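Local structure of thiaminase-I (Naegleria gruberi, 4HCW) at residues F51-L62 and F66-L76; V161-L169 and Q190-Y199. The protein belongs to a family of thiaminases whose members share the two-lobed alpha/beta architecture of the periplasmic binding proteins. All blocks are in the same frame, centred on the assembly; numbering follows the deposited sequence.

Contact 1 (F51-L62 and F66-L76); sequences FDCYSDASLQSL and FSTDSIFLPYL
Leu62 and Phe66 meet where a beta-alpha-beta crossover returns to its sheet: strands 44-50 and 65-69 both run parallel to strand 8-13, which lies between them, and the weakly bonded helix 56-60 belongs to the connection. The CD2 methyl of Leu62 lies over the middle of the Phe66 ring, 3.8 Å from its centroid, in a CH-pi contact. Phe66 holds its CG between the backbone N and the carbonyl carbon (chi1 53°), which sets the ring beside that of Phe51. These two rings point the same way but are tilted by 43°, and Phe66 CB, not its ring, sits over a face of Phe51. In the plane of the Phe51 ring, at its edge, Ser67 O approaches CD2 to 3.4 Å. Farther along, Leu76 CD1 touches the CD2 methyls of both Leu59 and Leu62, while the edge of the Phe72 ring faces Cys53 O.

The polar links gather at the end of strand 65-69. Asp69 N donates a fairly straight hydrogen bond to Cys53 SG, 3.4 Å away, and that sulfur also lies over the centre of the neighbouring Tyr54 ring. Tyr54 OH donates to Asp69 OD2 at 2.5 Å, meeting the anti lone pair of that oxygen, with ring and carboxylate nearly perpendicular.

A second shell sets these groups in place. Tyr16 and Phe159 pack edge-to-face with Tyr54, and Asn343 ND2 binds Cys53 O. Asp52 OD1 closes an Asx turn onto Tyr54 N and also bonds Tyr16 OH. Asp69 closes another Asx turn, its OD1 met by Ile71 N from above the carboxylate plane at 3.0 Å. The carbonyl O of Asp69 is gripped twice, by Thr68 OG1 and Phe72 N, which reach it from opposite faces of its plane.

Contact 2 (V161-L169 and Q190-Y199); sequences VFGLYQQLL and QVNKDITQKY
Ile195 packs against three residues of helix 161-169, and its branches illustrate how one beta-branched side chain can fill a helix-helix interface. Its CB starts beside the Tyr165 ring, 3.9 Å from CE1. From there the chain divides. The CG2 methyl, anti to the backbone N, reaches Tyr165 CD1 at 3.6 Å and also touches Leu168 CB and the backbone O of Tyr165. The other branch has CG1 anti to the carbonyl carbon (chi1 -56°), a setting that carries it to Leu169, where Ile195 CG1 meets Leu169 CD1 at 3.7 Å. At the tip, Ile195 CD1 lies against the backbone of helix 161-169, touching Leu168 O and Leu169 CA.

Tyr165 crosses Ile195 at about a right angle and extends to the start of the second helix. There Asn192 N donates to Tyr165 OH at 2.9 Å, a nearly straight bond (164°) that approaches near the ring plane, at its edge. Asn192 is itself the N-cap: its OD1 accepts from Asp194 N at 3.0 Å, so its backbone N anchors the tyrosine while its side chain caps the helix. On the other flank of Ile195, Leu168 CD2 lies against Lys198 CB. Leu164 CD1 approaches Tyr199 CE2 to 3.6 Å, and the Tyr199 hydroxyl ends beside Val161 CG2. Leu353 of helix 343-353 adds to the packing on Val161 and Tyr165, and Val153 does so on Leu164 and Tyr199.

With axes 9.4 Å apart and directed at 118° to each other, the pair is a steeply crossed helix-helix packing with an apolar centre, pinned at one end by a tyrosine bonded to an N-cap residue.

Contacts 1 and 2 do not touch, but one helix runs past both. Contact 1 packs the connection of a beta-alpha-beta crossover against its returning strand and the start of the helix that follows, whereas contact 2 pairs two helices farther out, about 20 Å from the centre of the chain against about 14 Å for contact 1. Their centres lie about 25 Å apart, yet their nearest atoms are only about 4 Å from each other. The shared element is helix 343-353: Asn343 and Val346 receive Phe72 of contact 1, and Val346 also meets Phe162, on the helix of contact 2. Phe159, at the start of helix 158-169, adds a second link by packing on Tyr54.

Contact 1 (F51-L62 and F66-L76)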
loop_
_atom_site.group_PDB
_atom_site.type_symbol
_atom_site.label_atom_id
_atom_site.label_comp_id
_atom_site.label_asym_id
_atom_site.label_seq_id
_atom_site.Cartn_x
_atom_site.Cartn_y
_atom_site.Cartn_z
ATOM N N PHE A 51 -6.482 13.094 4.308
ATOM C CA PHE A 51 -5.320 13.179 5.186
ATOM C C PHE A 51 -4.071 12.634 4.502
ATOM O O PHE A 51 -3.909 11.423 4.359
ATOM C CB PHE A 51 -5.578 12.423 6.488
ATOM C CG PHE A 51 -4.393 12.370 7.409
ATOM C CD1 PHE A 51 -4.007 13.489 8.129
ATOM C CD2 PHE A 51 -3.672 11.197 7.567
ATOM C CE1 PHE A 51 -2.918 13.442 8.981
ATOM C CE2 PHE A 51 -2.583 11.144 8.417
ATOM C CZ PHE A 51 -2.206 12.267 9.125
ATOM N N ASP A 52 -3.192 13.539 4.084
ATOM C CA ASP A 52 -1.956 13.155 3.412
ATOM C C ASP A 52 -0.905 12.719 4.426
ATOM O O ASP A 52 -0.205 13.551 5.002
ATOM C CB ASP A 52 -1.421 14.320 2.579
ATOM C CG ASP A 52 -0.373 13.886 1.572
ATOM O OD1 ASP A 52 0.119 12.741 1.670
ATOM O OD2 ASP A 52 -0.039 14.691 0.678
ATOM N N CYS A 53 -0.788 11.410 4.631
ATOM C CA CYS A 53 0.192 10.867 5.563
ATOM C C CYS A 53 1.606 10.966 4.998
ATOM O O CYS A 53 2.585 10.731 5.706
ATOM C CB CYS A 53 -0.135 9.411 5.906
ATOM S SG CYS A 53 0.021 8.263 4.519
ATOM N N TYR A 54 1.708 11.310 3.719
ATOM C CA TYR A 54 3.008 11.473 3.079
ATOM C C TYR A 54 3.457 12.929 3.126
ATOM O O TYR A 54 4.280 13.369 2.324
ATOM C CB TYR A 54 2.979 10.941 1.643
ATOM C CG TYR A 54 2.628 9.472 1.572
ATOM C CD1 TYR A 54 3.507 8.506 2.046
ATOM C CD2 TYR A 54 1.415 9.051 1.044
ATOM C CE1 TYR A 54 3.188 7.161 1.992
ATOM C CE2 TYR A 54 1.089 7.709 0.984
ATOM C CZ TYR A 54 1.979 6.769 1.460
ATOM O OH TYR A 54 1.659 5.432 1.403
ATOM N N SER A 55 2.901 13.663 4.083
ATOM C CA SER A 55 3.303 15.035 4.360
ATOM C C SER A 55 3.615 15.166 5.846
ATOM O O SER A 55 2.755 14.911 6.687
ATOM C CB SER A 55 2.187 16.004 3.974
ATOM O OG SER A 55 2.490 17.323 4.393
ATOM N N ASP A 56 4.846 15.557 6.165
ATOM C CA ASP A 56 5.272 15.680 7.557
ATOM C C ASP A 56 4.452 16.710 8.328
ATOM O O ASP A 56 4.262 16.583 9.537
ATOM C CB ASP A 56 6.761 16.024 7.641
ATOM C CG ASP A 56 7.651 14.850 7.295
ATOM O OD1 ASP A 56 7.185 13.698 7.414
ATOM O OD2 ASP A 56 8.816 15.079 6.911
ATOM N N ALA A 57 3.970 17.727 7.622
ATOM C CA ALA A 57 3.159 18.769 8.240
ATOM C C ALA A 57 1.831 18.213 8.745
ATOM O O ALA A 57 1.330 18.629 9.790
ATOM C CB ALA A 57 2.921 19.906 7.260
ATOM N N SER A 58 1.268 17.267 7.999
ATOM C CA SER A 58 -0.011 16.667 8.359
ATOM C C SER A 58 0.141 15.669 9.502
ATOM O O SER A 58 -0.794 15.444 10.269
ATOM C CB SER A 58 -0.649 15.990 7.146
ATOM O OG SER A 58 -0.875 16.923 6.104
ATOM N N LEU A 59 1.325 15.073 9.612
ATOM C CA LEU A 59 1.604 14.127 10.687
ATOM C C LEU A 59 1.817 14.848 12.015
ATOM O O LEU A 59 1.828 14.224 13.076
ATOM C CB LEU A 59 2.827 13.273 10.349
ATOM C CG LEU A 59 2.697 12.339 9.144
ATOM C CD1 LEU A 59 3.970 11.529 8.955
ATOM C CD2 LEU A 59 1.493 11.425 9.302
ATOM N N GLN A 60 1.988 16.165 11.947
ATOM C CA GLN A 60 2.177 16.979 13.142
ATOM C C GLN A 60 0.842 17.324 13.794
ATOM O O GLN A 60 0.754 17.457 15.015
ATOM C CB GLN A 60 2.943 18.262 12.803
ATOM N N SER A 61 -0.195 17.468 12.974
ATOM C CA SER A 61 -1.524 17.806 13.470
ATOM C C SER A 61 -2.557 16.760 13.059
ATOM O O SER A 61 -3.241 16.910 12.046
ATOM C CB SER A 61 -1.945 19.194 12.980
ATOM O OG SER A 61 -1.935 19.262 11.564
ATOM N N LEU A 62 -2.664 15.703 13.857
ATOM C CA LEU A 62 -3.576 14.603 13.569
ATOM C C LEU A 62 -5.025 14.970 13.876
ATOM O O LEU A 62 -5.301 15.652 14.863
ATOM C CB LEU A 62 -3.177 13.364 14.373
ATOM C CG LEU A 62 -1.771 12.813 14.133
ATOM C CD1 LEU A 62 -1.426 11.752 15.166
ATOM C CD2 LEU A 62 -1.648 12.249 12.725
ATOM N N PHE A 66 -7.822 9.153 11.697
ATOM C CA PHE A 66 -7.103 9.317 10.440
ATOM C C PHE A 66 -6.631 7.984 9.867
ATOM O O PHE A 66 -6.425 7.017 10.601
ATOM C CB PHE A 66 -5.902 10.244 10.643
ATOM C CG PHE A 66 -5.002 9.828 11.773
ATOM C CD1 PHE A 66 -3.967 8.932 11.559
ATOM C CD2 PHE A 66 -5.192 10.331 13.050
ATOM C CE1 PHE A 66 -3.142 8.545 12.595
ATOM C CE2 PHE A 66 -4.369 9.948 14.091
ATOM C CZ PHE A 66 -3.342 9.054 13.863
ATOM N N SER A 67 -6.460 7.946 8.550
ATOM C CA SER A 67 -5.900 6.779 7.884
ATOM C C SER A 67 -4.477 7.080 7.434
ATOM O O SER A 67 -4.245 8.011 6.662
ATOM C CB SER A 67 -6.758 6.375 6.684
ATOM O OG SER A 67 -6.241 5.214 6.057
ATOM N N THR A 68 -3.524 6.295 7.925
ATOM C CA THR A 68 -2.120 6.510 7.595
ATOM C C THR A 68 -1.440 5.228 7.139
ATOM O O THR A 68 -1.851 4.129 7.508
ATOM C CB THR A 68 -1.340 7.074 8.794
ATOM O OG1 THR A 68 0.056 7.127 8.473
ATOM C CG2 THR A 68 -1.536 6.192 10.019
ATOM N N ASP A 69 -0.398 5.379 6.328
ATOM C CA ASP A 69 0.426 4.248 5.933
ATOM C C ASP A 69 1.151 3.742 7.173
ATOM O O ASP A 69 1.621 4.533 7.991
ATOM C CB ASP A 69 1.433 4.674 4.861
ATOM C CG ASP A 69 2.091 3.492 4.168
ATOM O OD1 ASP A 69 2.280 2.436 4.810
ATOM O OD2 ASP A 69 2.426 3.622 2.971
ATOM N N SER A 70 1.238 2.424 7.311
ATOM C CA SER A 70 1.887 1.825 8.473
ATOM C C SER A 70 3.404 2.004 8.434
ATOM O O SER A 70 4.098 1.681 9.397
ATOM C CB SER A 70 1.526 0.342 8.584
ATOM O OG SER A 70 1.850 -0.354 7.395
ATOM N N ILE A 71 3.909 2.528 7.321
ATOM C CA ILE A 71 5.340 2.777 7.169
ATOM C C ILE A 71 5.802 3.891 8.108
ATOM O O ILE A 71 6.982 3.984 8.443
ATOM C CB ILE A 71 5.704 3.128 5.705
ATOM C CG1 ILE A 71 7.208 2.968 5.464
ATOM C CG2 ILE A 71 5.233 4.533 5.346
ATOM C CD1 ILE A 71 7.624 3.222 4.034
ATOM N N PHE A 72 4.863 4.727 8.537
ATOM C CA PHE A 72 5.173 5.827 9.443
ATOM C C PHE A 72 4.483 5.638 10.786
ATOM O O PHE A 72 4.461 6.548 11.613
ATOM C CB PHE A 72 4.751 7.162 8.827
ATOM C CG PHE A 72 5.491 7.510 7.569
ATOM C CD1 PHE A 72 6.820 7.153 7.409
ATOM C CD2 PHE A 72 4.856 8.189 6.544
ATOM C CE1 PHE A 72 7.502 7.471 6.251
ATOM C CE2 PHE A 72 5.533 8.510 5.383
ATOM C CZ PHE A 72 6.858 8.151 5.237
ATOM N N LEU A 73 3.923 4.452 10.998
ATOM C CA LEU A 73 3.179 4.168 12.224
ATOM C C LEU A 73 4.015 4.230 13.514
ATOM O O LEU A 73 3.620 4.918 14.455
ATOM C CB LEU A 73 2.413 2.841 12.116
ATOM C CG LEU A 73 1.443 2.539 13.260
ATOM C CD1 LEU A 73 0.387 3.630 13.367
ATOM C CD2 LEU A 73 0.795 1.176 13.071
ATOM N N PRO A 74 5.165 3.524 13.569
ATOM C CA PRO A 74 5.950 3.597 14.810
ATOM C C PRO A 74 6.449 5.009 15.115
ATOM O O PRO A 74 6.486 5.403 16.281
ATOM C CB PRO A 74 7.135 2.668 14.532
ATOM C CG PRO A 74 6.649 1.740 13.477
ATOM C CD PRO A 74 5.767 2.580 12.610
ATOM N N TYR A 75 6.828 5.753 14.080
ATOM C CA TYR A 75 7.233 7.144 14.254
ATOM C C TYR A 75 6.054 7.986 14.725
ATOM O O TYR A 75 6.221 8.939 15.487
ATOM C CB TYR A 75 7.799 7.714 12.949
ATOM C CG TYR A 75 7.841 9.228 12.908
ATOM C CD1 TYR A 75 8.826 9.935 13.587
ATOM C CD2 TYR A 75 6.895 9.948 12.188
ATOM C CE1 TYR A 75 8.864 11.319 13.551
ATOM C CE2 TYR A 75 6.926 11.330 12.147
ATOM C CZ TYR A 75 7.913 12.011 12.829
ATOM O OH TYR A 75 7.944 13.388 12.787
ATOM N N LEU A 76 4.861 7.626 14.266
ATOM C CA LEU A 76 3.649 8.337 14.647
ATOM C C LEU A 76 3.249 7.968 16.072
ATOM O O LEU A 76 2.626 8.760 16.779
ATOM C CB LEU A 76 2.518 8.013 13.668
ATOM C CG LEU A 76 1.393 9.037 13.525
ATOM C CD1 LEU A 76 1.957 10.416 13.225
ATOM C CD2 LEU A 76 0.434 8.602 12.430
#

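Contact 2 (V161-L169 and Q190-Y199)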
loop_
_atom_site.group_PDB
_atom_site.type_symbol
_atom_site.label_atom_id
_atom_site.label_comp_id
_atom_site.label_asym_id
_atom_site.label_seq_id
_atom_site.Cartn_x
_atom_site.Cartn_y
_atom_site.Cartn_z
ATOM N N VAL A 161 12.544 4.331 -4.605
ATOM C CA VAL A 161 13.994 4.234 -4.487
ATOM C C VAL A 161 14.381 3.887 -3.054
ATOM O O VAL A 161 15.203 3.001 -2.816
ATOM C CB VAL A 161 14.683 5.550 -4.896
ATOM C CG1 VAL A 161 16.155 5.529 -4.510
ATOM C CG2 VAL A 161 14.518 5.795 -6.387
ATOM N N PHE A 162 13.772 4.590 -2.103
ATOM C CA PHE A 162 13.992 4.329 -0.686
ATOM C C PHE A 162 13.533 2.926 -0.295
ATOM O O PHE A 162 14.213 2.227 0.455
ATOM C CB PHE A 162 13.264 5.376 0.163
ATOM C CG PHE A 162 13.191 5.033 1.625
ATOM C CD1 PHE A 162 14.273 5.257 2.458
ATOM C CD2 PHE A 162 12.034 4.495 2.168
ATOM C CE1 PHE A 162 14.209 4.943 3.803
ATOM C CE2 PHE A 162 11.964 4.179 3.512
ATOM C CZ PHE A 162 13.053 4.404 4.330
ATOM N N GLY A 163 12.376 2.524 -0.812
ATOM C CA GLY A 163 11.782 1.246 -0.465
ATOM C C GLY A 163 12.579 0.044 -0.934
ATOM O O GLY A 163 12.913 -0.833 -0.137
ATOM N N LEU A 164 12.882 0.002 -2.228
ATOM C CA LEU A 164 13.590 -1.133 -2.813
ATOM C C LEU A 164 14.976 -1.333 -2.211
ATOM O O LEU A 164 15.420 -2.465 -2.028
ATOM C CB LEU A 164 13.696 -0.983 -4.330
ATOM C CG LEU A 164 12.386 -1.082 -5.110
ATOM C CD1 LEU A 164 12.668 -1.090 -6.598
ATOM C CD2 LEU A 164 11.607 -2.323 -4.703
ATOM N N TYR A 165 15.655 -0.230 -1.910
ATOM C CA TYR A 165 16.977 -0.297 -1.300
ATOM C C TYR A 165 16.910 -0.993 0.054
ATOM O O TYR A 165 17.715 -1.876 0.346
ATOM C CB TYR A 165 17.579 1.102 -1.147
ATOM C CG TYR A 165 18.939 1.115 -0.480
ATOM C CD1 TYR A 165 20.099 0.916 -1.219
ATOM C CD2 TYR A 165 19.062 1.329 0.888
ATOM C CE1 TYR A 165 21.344 0.924 -0.612
ATOM C CE2 TYR A 165 20.300 1.338 1.503
ATOM C CZ TYR A 165 21.438 1.137 0.749
ATOM O OH TYR A 165 22.670 1.149 1.360
ATOM N N GLN A 166 15.942 -0.597 0.872
ATOM C CA GLN A 166 15.791 -1.164 2.207
ATOM C C GLN A 166 15.290 -2.604 2.164
ATOM O O GLN A 166 15.613 -3.406 3.041
ATOM C CB GLN A 166 14.856 -0.299 3.056
ATOM C CG GLN A 166 15.364 1.117 3.286
ATOM C CD GLN A 166 16.642 1.156 4.102
ATOM O OE1 GLN A 166 16.922 0.249 4.886
ATOM N NE2 GLN A 166 17.428 2.211 3.918
ATOM N N GLN A 167 14.500 -2.931 1.146
ATOM C CA GLN A 167 13.997 -4.291 0.989
ATOM C C GLN A 167 15.121 -5.247 0.603
ATOM O O GLN A 167 15.200 -6.365 1.113
ATOM C CB GLN A 167 12.877 -4.344 -0.051
ATOM C CG GLN A 167 11.588 -3.664 0.374
ATOM C CD GLN A 167 10.478 -3.843 -0.642
ATOM O OE1 GLN A 167 10.403 -4.866 -1.324
ATOM N NE2 GLN A 167 9.609 -2.844 -0.753
ATOM N N LEU A 168 15.986 -4.800 -0.303
ATOM C CA LEU A 168 17.144 -5.583 -0.714
ATOM C C LEU A 168 18.138 -5.710 0.436
ATOM O O LEU A 168 18.812 -6.730 0.577
ATOM C CB LEU A 168 17.835 -4.927 -1.911
ATOM C CG LEU A 168 17.104 -4.896 -3.254
ATOM C CD1 LEU A 168 17.683 -3.812 -4.149
ATOM C CD2 LEU A 168 17.195 -6.244 -3.938
ATOM N N LEU A 169 18.215 -4.667 1.256
ATOM C CA LEU A 169 19.194 -4.603 2.335
ATOM C C LEU A 169 18.781 -5.412 3.563
ATOM O O LEU A 169 19.306 -6.500 3.800
ATOM C CB LEU A 169 19.455 -3.145 2.728
ATOM C CG LEU A 169 20.479 -2.884 3.834
ATOM C CD1 LEU A 169 21.835 -3.468 3.469
ATOM C CD2 LEU A 169 20.591 -1.391 4.111
ATOM N N GLN A 190 28.325 5.586 2.609
ATOM C CA GLN A 190 27.510 4.726 3.456
ATOM C C GLN A 190 26.547 3.905 2.606
ATOM O O GLN A 190 25.861 3.016 3.108
ATOM C CB GLN A 190 26.731 5.561 4.474
ATOM C CG GLN A 190 27.598 6.481 5.318
ATOM C CD GLN A 190 26.789 7.309 6.295
ATOM O OE1 GLN A 190 25.656 6.963 6.630
ATOM N NE2 GLN A 190 27.364 8.414 6.754
ATOM N N VAL A 191 26.500 4.216 1.313
ATOM C CA VAL A 191 25.661 3.482 0.374
ATOM C C VAL A 191 26.231 2.090 0.121
ATOM O O VAL A 191 27.354 1.952 -0.363
ATOM C CB VAL A 191 25.536 4.227 -0.971
ATOM C CG1 VAL A 191 24.791 3.374 -1.988
ATOM C CG2 VAL A 191 24.844 5.568 -0.777
ATOM N N ASN A 192 25.454 1.064 0.455
ATOM C CA ASN A 192 25.880 -0.317 0.263
ATOM C C ASN A 192 25.961 -0.666 -1.220
ATOM O O ASN A 192 24.940 -0.761 -1.901
ATOM C CB ASN A 192 24.928 -1.272 0.986
ATOM C CG ASN A 192 25.501 -2.671 1.139
ATOM O OD1 ASN A 192 26.176 -3.185 0.246
ATOM N ND2 ASN A 192 25.231 -3.295 2.280
ATOM N N LYS A 193 27.180 -0.864 -1.710
ATOM C CA LYS A 193 27.410 -1.112 -3.131
ATOM C C LYS A 193 26.847 -2.450 -3.606
ATOM O O LYS A 193 26.511 -2.604 -4.781
ATOM C CB LYS A 193 28.902 -1.018 -3.461
ATOM C CG LYS A 193 29.330 0.334 -4.010
ATOM C CD LYS A 193 29.037 1.458 -3.033
ATOM C CE LYS A 193 29.421 2.810 -3.609
ATOM N NZ LYS A 193 29.179 3.910 -2.636
ATOM N N ASP A 194 26.748 -3.414 -2.697
ATOM C CA ASP A 194 26.181 -4.715 -3.030
ATOM C C ASP A 194 24.681 -4.598 -3.277
ATOM O O ASP A 194 24.124 -5.280 -4.137
ATOM C CB ASP A 194 26.457 -5.728 -1.918
ATOM C CG ASP A 194 27.935 -6.031 -1.760
ATOM O OD1 ASP A 194 28.663 -5.990 -2.774
ATOM O OD2 ASP A 194 28.367 -6.312 -0.622
ATOM N N ILE A 195 24.034 -3.723 -2.514
ATOM C CA ILE A 195 22.603 -3.489 -2.652
ATOM C C ILE A 195 22.321 -2.633 -3.883
ATOM O O ILE A 195 21.344 -2.857 -4.601
ATOM C CB ILE A 195 22.029 -2.802 -1.399
ATOM C CG1 ILE A 195 22.346 -3.630 -0.152
ATOM C CG2 ILE A 195 20.532 -2.595 -1.534
ATOM C CD1 ILE A 195 21.865 -5.065 -0.230
ATOM N N THR A 196 23.192 -1.658 -4.128
ATOM C CA THR A 196 23.080 -0.800 -5.303
ATOM C C THR A 196 23.294 -1.620 -6.579
ATOM O O THR A 196 22.807 -1.262 -7.655
ATOM C CB THR A 196 24.061 0.402 -5.220
ATOM O OG1 THR A 196 23.325 1.630 -5.273
ATOM C CG2 THR A 196 25.081 0.378 -6.350
ATOM N N GLN A 197 24.006 -2.735 -6.440
ATOM C CA GLN A 197 24.222 -3.661 -7.546
ATOM C C GLN A 197 22.925 -4.375 -7.916
ATOM O O GLN A 197 22.590 -4.502 -9.094
ATOM C CB GLN A 197 25.296 -4.686 -7.176
ATOM C CG GLN A 197 25.519 -5.778 -8.214
ATOM C CD GLN A 197 26.296 -5.296 -9.426
ATOM O OE1 GLN A 197 25.848 -4.415 -10.159
ATOM N NE2 GLN A 197 27.472 -5.876 -9.641
ATOM N N LYS A 198 22.203 -4.840 -6.899
ATOM C CA LYS A 198 20.942 -5.548 -7.097
ATOM C C LYS A 198 19.901 -4.656 -7.765
ATOM O O LYS A 198 19.193 -5.085 -8.677
ATOM C CB LYS A 198 20.399 -6.047 -5.758
ATOM C CG LYS A 198 21.389 -6.848 -4.931
ATOM C CD LYS A 198 21.736 -8.168 -5.596
ATOM C CE LYS A 198 22.625 -9.012 -4.697
ATOM N NZ LYS A 198 21.975 -9.289 -3.385
ATOM N N TYR A 199 19.812 -3.413 -7.299
ATOM C CA TYR A 199 18.852 -2.451 -7.828
ATOM C C TYR A 199 19.117 -2.172 -9.303
ATOM O O TYR A 199 18.187 -2.046 -10.098
ATOM C CB TYR A 199 18.915 -1.147 -7.027
ATOM C CG TYR A 199 17.834 -0.140 -7.367
ATOM C CD1 TYR A 199 17.980 0.734 -8.436
ATOM C CD2 TYR A 199 16.675 -0.055 -6.607
ATOM C CE1 TYR A 199 16.998 1.656 -8.748
ATOM C CE2 TYR A 199 15.686 0.866 -6.910
ATOM C CZ TYR A 199 15.854 1.719 -7.981
ATOM O OH TYR A 199 14.877 2.638 -8.288
#